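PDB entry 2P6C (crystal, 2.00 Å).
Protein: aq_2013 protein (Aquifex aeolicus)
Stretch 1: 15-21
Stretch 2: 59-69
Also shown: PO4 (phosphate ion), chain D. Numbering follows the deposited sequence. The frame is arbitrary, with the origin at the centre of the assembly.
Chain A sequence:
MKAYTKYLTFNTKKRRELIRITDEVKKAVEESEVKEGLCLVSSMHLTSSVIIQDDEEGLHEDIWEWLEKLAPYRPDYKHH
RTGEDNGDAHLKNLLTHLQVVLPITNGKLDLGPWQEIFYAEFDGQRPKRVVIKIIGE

Stretch 1, residues 15-21: RRELIRI
Stretch 2, residues 59-69: LHEDIWEWLEK

Stretch 1 is extended from Arg16 to Arg20, with the strand at residues 17-20, and it lies across one turn after another of the helix formed by 59-69. The strand and helix axes approach to 10.6 Å, and their N-to-C directions differ by 138°, so the two segments run in roughly opposing senses. The register follows: Arg16 CA is 9.0 Å from Trp64 CA, and Leu18 CA is 8.1 Å from His60 CA. Two residues forward along stretch 1 thus correspond to one turn back along the helix.

The helix is built from phi/psi values near -64/-41, with i to i-4 bonds such as Trp66 N to Asp62 O at 2.8 Å and Glu68 N to Trp64 O at 2.9 Å; the bond from Trp64 N to His60 O is weak at 3.3 Å. In stretch 1, Arg16 (-120/132), Glu17 (-164/153), Leu18 (-106/115), Ile19 (-120/125) and Arg20 (-70/129) are extended. Successive side chains here leave on alternate sides, so the CA-to-CB bonds of Arg16 and Leu18 point toward the helix and that of Glu17 away. No backbone hydrogen bond joins the stretches, so side chains carry most of the contact, which buries 395 Å² summed over both sides.

Trp64 gives up the most area, 92 Å². With chi1 at -73° (m) and chi2 at 111°, its indole lies against residues 16 to 18: CZ3 lies 3.7 Å from Arg16 CB, CH2 is 3.7 Å from Glu17 N, and NE1 is 4.1 Å from Leu18 CD2. A broad, flat side chain suits this place because it spans three consecutive residues.

Leu18 covers the preceding helical turn, at His60. Its chi angles, -146° and 27°, both fall between the usual wells, yet they bring CD2 over the face of the His60 imidazole, 4.0 Å from the ring centroid and 19° off the normal, a CH-pi contact. Leu18 CD2 also packs 3.9 Å from Ile63 CD1, so an apolar branch suits both neighbours. Ile63 starts sideways, but chi1 at 53° (p) and chi2 at 147° bring its end nearer. His60, at chi1 -66° (m) and chi2 177°, points toward the strand and presents a face to Leu18; near the plane of the ring, Arg20 NH2 approaches His60 CE1 at 3.6 Å. Arg20 sets out sideways and comes nearer through chi1 -79° (m), chi2 -175° (t), chi3 168° (t) and chi4 79°.

The polar link is at the other end. Arg16 is m, t, t with chi4 166°, an arm that suits its place: its aliphatic base packs against Trp64 while its charged end reaches Glu68, NH2 forming a salt bridge with Glu68 OE1 at 3.0 Å. A weak hydrogen bond runs from Arg16 NH2 to Glu68 OE2 at 3.2 Å and 150°. Because OE1 sits over one face of the guanidinium, the pairing is not an in-plane fork. Glu68, one turn beyond Trp64, reaches it with chi1 -156° (t), chi2 52° (p) and chi3 17°.

Arg15 does not touch the helix; its N and NE both donate to phosphate O3, at 3.0 Å and 2.7 Å.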

ATOM      1  N   ARG A  15      -7.089  18.505 -14.305  1.00 19.07           N
ATOM      2  CA  ARG A  15      -6.139  17.405 -14.445  1.00 19.45           C
ATOM      3  C   ARG A  15      -5.809  16.766 -13.091  1.00 18.03           C
ATOM      4  O   ARG A  15      -5.702  15.555 -12.957  1.00 18.17           O
ATOM      5  CB  ARG A  15      -4.865  17.954 -15.097  1.00 20.36           C
ATOM      6  CG  ARG A  15      -4.734  17.534 -16.564  1.00 24.35           C
ATOM      7  CD  ARG A  15      -3.833  18.484 -17.366  1.00 25.29           C
ATOM      8  NE  ARG A  15      -4.177  19.883 -17.093  1.00 28.35           N
ATOM      9  CZ  ARG A  15      -3.284  20.827 -17.452  1.00 29.54           C
ATOM     10  NH1 ARG A  15      -2.154  20.483 -18.043  1.00 28.84           N
ATOM     11  NH2 ARG A  15      -3.537  22.112 -17.190  1.00 28.82           N
ATOM     12  N   ARG A  16      -5.631  17.605 -12.072  1.00 16.40           N
ATOM     13  CA  ARG A  16      -5.308  17.153 -10.716  1.00 14.97           C
ATOM     14  C   ARG A  16      -6.398  17.612  -9.765  1.00 14.76           C
ATOM     15  O   ARG A  16      -6.779  18.782  -9.765  1.00 13.62           O
ATOM     16  CB  ARG A  16      -3.979  17.742 -10.245  1.00 15.13           C
ATOM     17  CG  ARG A  16      -2.771  17.307 -11.052  1.00 14.66           C
ATOM     18  CD  ARG A  16      -1.532  18.087 -10.632  1.00 14.20           C
ATOM     19  NE  ARG A  16      -0.359  17.705 -11.410  1.00 15.73           N
ATOM     20  CZ  ARG A  16       0.773  18.398 -11.435  1.00 17.41           C
ATOM     21  NH1 ARG A  16       0.885  19.514 -10.722  1.00 16.38           N
ATOM     22  NH2 ARG A  16       1.791  17.987 -12.184  1.00 15.21           N
ATOM     23  N   GLU A  17      -6.882  16.702  -8.932  1.00 14.27           N
ATOM     24  CA  GLU A  17      -7.941  17.053  -8.004  1.00 15.65           C
ATOM     25  C   GLU A  17      -8.081  16.008  -6.908  1.00 15.52           C
ATOM     26  O   GLU A  17      -7.751  14.839  -7.102  1.00 15.49           O
ATOM     27  CB  GLU A  17      -9.256  17.169  -8.772  1.00 17.33           C
ATOM     28  CG  GLU A  17     -10.275  18.101  -8.156  1.00 20.63           C
ATOM     29  CD  GLU A  17     -11.454  18.338  -9.084  1.00 23.71           C
ATOM     30  OE1 GLU A  17     -11.231  18.427 -10.311  1.00 21.98           O
ATOM     31  OE2 GLU A  17     -12.599  18.449  -8.594  1.00 27.61           O
ATOM     32  N   LEU A  18      -8.572  16.444  -5.756  1.00 15.90           N
ATOM     33  CA  LEU A  18      -8.808  15.697  -4.540  1.00 16.81           C
ATOM     34  C   LEU A  18     -10.300  15.507  -4.432  1.00 15.00           C
ATOM     35  O   LEU A  18     -11.059  16.449  -4.244  1.00 16.71           O
ATOM     36  CB  LEU A  18      -8.277  16.507  -3.334  1.00 20.12           C
ATOM     37  CG  LEU A  18      -7.686  15.649  -2.186  1.00 21.69           C
ATOM     38  CD1 LEU A  18      -7.134  14.310  -2.680  1.00 24.59           C
ATOM     39  CD2 LEU A  18      -6.535  16.345  -1.461  1.00 21.11           C
ATOM     40  N   ILE A  19     -10.870  14.310  -4.488  1.00 12.12           N
ATOM     41  CA  ILE A  19     -12.317  14.134  -4.353  1.00 11.53           C
ATOM     42  C   ILE A  19     -12.705  13.249  -3.177  1.00 10.64           C
ATOM     43  O   ILE A  19     -12.258  12.106  -3.090  1.00  8.62           O
ATOM     44  CB  ILE A  19     -12.917  13.470  -5.612  1.00 10.82           C
ATOM     45  CG1 ILE A  19     -12.465  14.206  -6.872  1.00 13.88           C
ATOM     46  CG2 ILE A  19     -14.446  13.490  -5.525  1.00 11.09           C
ATOM     47  CD1 ILE A  19     -13.060  15.583  -7.001  1.00 15.82           C
ATOM     48  N   ARG A  20     -13.553  13.764  -2.289  1.00 10.28           N
ATOM     49  CA  ARG A  20     -13.987  12.975  -1.159  1.00 12.06           C
ATOM     50  C   ARG A  20     -14.905  11.861  -1.624  1.00 12.29           C
ATOM     51  O   ARG A  20     -15.843  12.069  -2.383  1.00 13.38           O
ATOM     52  CB  ARG A  20     -14.745  13.891  -0.204  1.00 11.21           C
ATOM     53  CG  ARG A  20     -13.804  14.737   0.646  1.00 13.78           C
ATOM     54  CD  ARG A  20     -14.572  15.559   1.682  1.00 13.38           C
ATOM     55  NE  ARG A  20     -13.642  16.133   2.647  1.00 15.54           N
ATOM     56  CZ  ARG A  20     -12.965  17.228   2.270  1.00 15.05           C
ATOM     57  NH1 ARG A  20     -13.190  17.780   1.087  1.00 17.58           N
ATOM     58  NH2 ARG A  20     -12.004  17.708   3.058  1.00 16.93           N
ATOM     59  N   ILE A  21     -14.608  10.640  -1.197  1.00 12.60           N
ATOM     60  CA  ILE A  21     -15.470   9.483  -1.608  1.00 12.25           C
ATOM     61  C   ILE A  21     -15.804   8.641  -0.407  1.00 11.75           C
ATOM     62  O   ILE A  21     -16.330   7.541  -0.512  1.00 10.70           O
ATOM     63  CB  ILE A  21     -14.821   8.532  -2.669  1.00 13.15           C
ATOM     64  CG1 ILE A  21     -13.469   8.042  -2.143  1.00 13.75           C
ATOM     65  CG2 ILE A  21     -14.569   9.313  -3.973  1.00 11.62           C
ATOM     66  CD1 ILE A  21     -12.854   6.954  -3.018  1.00 14.00           C
ATOM     67  N   LEU A  59      -3.064  20.925   4.667  1.00 11.62           N
ATOM     68  CA  LEU A  59      -2.407  19.659   4.406  1.00 11.60           C
ATOM     69  C   LEU A  59      -2.651  19.237   2.962  1.00 10.86           C
ATOM     70  O   LEU A  59      -1.811  18.623   2.317  1.00 10.01           O
ATOM     71  CB  LEU A  59      -2.981  18.613   5.368  1.00 11.60           C
ATOM     72  CG  LEU A  59      -2.095  18.381   6.601  1.00 14.15           C
ATOM     73  CD1 LEU A  59      -2.620  17.254   7.492  1.00 12.93           C
ATOM     74  CD2 LEU A  59      -0.660  18.002   6.234  1.00 12.72           C
ATOM     75  N   HIS A  60      -3.823  19.567   2.444  1.00 10.13           N
ATOM     76  CA  HIS A  60      -4.104  19.231   1.065  1.00 10.15           C
ATOM     77  C   HIS A  60      -3.140  19.994   0.187  1.00 10.98           C
ATOM     78  O   HIS A  60      -2.636  19.464  -0.799  1.00  9.93           O
ATOM     79  CB  HIS A  60      -5.536  19.584   0.711  1.00 11.35           C
ATOM     80  CG  HIS A  60      -6.550  18.759   1.438  1.00 12.77           C
ATOM     81  ND1 HIS A  60      -7.905  18.963   1.307  1.00 13.62           N
ATOM     82  CD2 HIS A  60      -6.405  17.733   2.310  1.00 13.28           C
ATOM     83  CE1 HIS A  60      -8.553  18.100   2.068  1.00 12.46           C
ATOM     84  NE2 HIS A  60      -7.666  17.343   2.689  1.00 13.57           N
ATOM     85  N   GLU A  61      -2.879  21.245   0.544  1.00 11.27           N
ATOM     86  CA  GLU A  61      -1.951  22.002  -0.278  1.00 12.13           C
ATOM     87  C   GLU A  61      -0.542  21.446  -0.128  1.00 11.56           C
ATOM     88  O   GLU A  61       0.204  21.308  -1.089  1.00 12.31           O
ATOM     89  CB  GLU A  61      -1.983  23.469   0.163  1.00 15.30           C
ATOM     90  CG  GLU A  61      -0.829  24.281  -0.439  1.00 21.45           C
ATOM     91  CD  GLU A  61      -1.228  25.737  -0.558  1.00 24.80           C
ATOM     92  OE1 GLU A  61      -2.252  26.112   0.009  1.00 25.04           O
ATOM     93  OE2 GLU A  61      -0.511  26.492  -1.206  1.00 26.85           O
ATOM     94  N   ASP A  62      -0.149  21.074   1.088  1.00 10.43           N
ATOM     95  CA  ASP A  62       1.185  20.511   1.295  1.00 11.20           C
ATOM     96  C   ASP A  62       1.405  19.254   0.447  1.00  9.75           C
ATOM     97  O   ASP A  62       2.482  19.002  -0.065  1.00  9.47           O
ATOM     98  CB  ASP A  62       1.401  20.171   2.783  1.00 11.19           C
ATOM     99  CG  ASP A  62       1.423  21.423   3.662  1.00 13.42           C
ATOM    100  OD1 ASP A  62       1.989  22.434   3.234  1.00 12.70           O
ATOM    101  OD2 ASP A  62       0.910  21.356   4.779  1.00 12.48           O
ATOM    102  N   ILE A  63       0.363  18.415   0.318  1.00 11.53           N
ATOM    103  CA  ILE A  63       0.583  17.130  -0.409  1.00 13.66           C
ATOM    104  C   ILE A  63       0.779  17.432  -1.920  1.00 12.69           C
ATOM    105  O   ILE A  63       1.551  16.784  -2.614  1.00 14.59           O
ATOM    106  CB  ILE A  63      -0.465  16.006  -0.084  1.00 14.96           C
ATOM    107  CG1 ILE A  63      -1.920  16.465  -0.275  1.00 17.43           C
ATOM    108  CG2 ILE A  63      -0.348  15.530   1.400  1.00 13.84           C
ATOM    109  CD1 ILE A  63      -2.864  15.355  -0.743  1.00 22.42           C
ATOM    110  N   TRP A  64       0.019  18.381  -2.462  1.00 13.38           N
ATOM    111  CA  TRP A  64       0.274  18.668  -3.859  1.00 12.59           C
ATOM    112  C   TRP A  64       1.694  19.202  -4.060  1.00 11.91           C
ATOM    113  O   TRP A  64       2.394  18.797  -4.982  1.00 11.71           O
ATOM    114  CB  TRP A  64      -0.751  19.673  -4.359  1.00 12.48           C
ATOM    115  CG  TRP A  64      -2.074  19.021  -4.502  1.00 12.93           C
ATOM    116  CD1 TRP A  64      -3.211  19.259  -3.716  1.00 13.20           C
ATOM    117  CD2 TRP A  64      -2.442  17.999  -5.459  1.00 12.45           C
ATOM    118  NE1 TRP A  64      -4.268  18.489  -4.079  1.00 13.63           N
ATOM    119  CE2 TRP A  64      -3.802  17.664  -5.194  1.00 13.72           C
ATOM    120  CE3 TRP A  64      -1.774  17.351  -6.470  1.00 12.04           C
ATOM    121  CZ2 TRP A  64      -4.447  16.708  -5.952  1.00 14.46           C
ATOM    122  CZ3 TRP A  64      -2.423  16.390  -7.228  1.00 12.85           C
ATOM    123  CH2 TRP A  64      -3.768  16.065  -6.963  1.00 14.67           C
ATOM    124  N   GLU A  65       2.122  20.109  -3.184  1.00 11.28           N
ATOM    125  CA  GLU A  65       3.458  20.680  -3.299  1.00 12.92           C
ATOM    126  C   GLU A  65       4.547  19.582  -3.137  1.00 12.25           C
ATOM    127  O   GLU A  65       5.520  19.523  -3.877  1.00 11.20           O
ATOM    128  CB  GLU A  65       3.588  21.847  -2.268  1.00 15.77           C
ATOM    129  CG  GLU A  65       2.586  23.013  -2.532  1.00 21.42           C
ATOM    130  CD  GLU A  65       2.727  24.184  -1.534  1.00 24.95           C
ATOM    131  OE1 GLU A  65       3.197  23.955  -0.428  1.00 26.56           O
ATOM    132  OE2 GLU A  65       2.372  25.305  -1.894  1.00 28.97           O
ATOM    133  N   TRP A  66       4.372  18.636  -2.150  1.00 11.57           N
ATOM    134  CA  TRP A  66       5.307  17.516  -1.918  1.00 11.48           C
ATOM    135  C   TRP A  66       5.339  16.539  -3.107  1.00 11.19           C
ATOM    136  O   TRP A  66       6.385  16.114  -3.586  1.00 11.61           O
ATOM    137  CB  TRP A  66       4.837  16.773  -0.664  1.00 11.52           C
ATOM    138  CG  TRP A  66       5.696  15.613  -0.311  1.00 11.84           C
ATOM    139  CD1 TRP A  66       6.995  15.665   0.221  1.00 11.16           C
ATOM    140  CD2 TRP A  66       5.307  14.217  -0.303  1.00 12.75           C
ATOM    141  NE1 TRP A  66       7.473  14.441   0.560  1.00 13.15           N
ATOM    142  CE2 TRP A  66       6.409  13.489   0.228  1.00 12.32           C
ATOM    143  CE3 TRP A  66       4.174  13.537  -0.695  1.00 13.04           C
ATOM    144  CZ2 TRP A  66       6.341  12.115   0.355  1.00 13.69           C
ATOM    145  CZ3 TRP A  66       4.108  12.160  -0.565  1.00 12.45           C
ATOM    146  CH2 TRP A  66       5.203  11.447  -0.040  1.00 13.84           C
ATOM    147  N   LEU A  67       4.121  16.180  -3.580  1.00 10.86           N
ATOM    148  CA  LEU A  67       4.016  15.378  -4.808  1.00 11.43           C
ATOM    149  C   LEU A  67       4.780  16.014  -6.004  1.00 12.00           C
ATOM    150  O   LEU A  67       5.543  15.362  -6.706  1.00 12.59           O
ATOM    151  CB  LEU A  67       2.521  15.192  -5.140  1.00 11.43           C
ATOM    152  CG  LEU A  67       1.774  14.228  -4.186  1.00 11.62           C
ATOM    153  CD1 LEU A  67       0.335  13.963  -4.631  1.00 10.90           C
ATOM    154  CD2 LEU A  67       2.449  12.859  -4.081  1.00 14.57           C
ATOM    155  N   GLU A  68       4.545  17.295  -6.241  1.00 12.37           N
ATOM    156  CA  GLU A  68       5.186  17.948  -7.373  1.00 13.46           C
ATOM    157  C   GLU A  68       6.705  17.949  -7.153  1.00 13.57           C
ATOM    158  O   GLU A  68       7.497  17.795  -8.094  1.00 13.10           O
ATOM    159  CB  GLU A  68       4.663  19.369  -7.497  1.00 13.20           C
ATOM    160  CG  GLU A  68       4.803  19.932  -8.894  1.00 14.01           C
ATOM    161  CD  GLU A  68       4.223  19.018  -9.964  1.00 14.64           C
ATOM    162  OE1 GLU A  68       3.428  18.107  -9.632  1.00 14.59           O
ATOM    163  OE2 GLU A  68       4.554  19.225 -11.150  1.00 12.81           O
ATOM    164  N   LYS A  69       7.088  18.131  -5.891  1.00 14.32           N
ATOM    165  CA  LYS A  69       8.491  18.149  -5.508  1.00 14.65           C
ATOM    166  C   LYS A  69       9.151  16.782  -5.721  1.00 15.50           C
ATOM    167  O   LYS A  69      10.261  16.670  -6.225  1.00 14.44           O
ATOM    168  CB  LYS A  69       8.568  18.543  -4.035  1.00 17.97           C
ATOM    169  CG  LYS A  69       9.766  17.911  -3.334  1.00 20.47           C
ATOM    170  CD  LYS A  69      11.057  18.677  -3.619  1.00 23.37           C
ATOM    171  CE  LYS A  69      11.709  19.216  -2.347  1.00 25.26           C
ATOM    172  NZ  LYS A  69      12.959  19.882  -2.691  1.00 27.82           N
TER
HETATM  173  P   PO4 D1003      -6.765  22.135 -15.487  1.00 52.63           P
HETATM  174  O1  PO4 D1003      -7.184  22.239 -16.907  1.00 52.06           O
HETATM  175  O2  PO4 D1003      -7.953  22.183 -14.704  1.00 52.35           O
HETATM  176  O3  PO4 D1003      -5.913  21.001 -15.393  1.00 52.63           O
HETATM  177  O4  PO4 D1003      -5.909  23.380 -15.136  1.00 52.47           O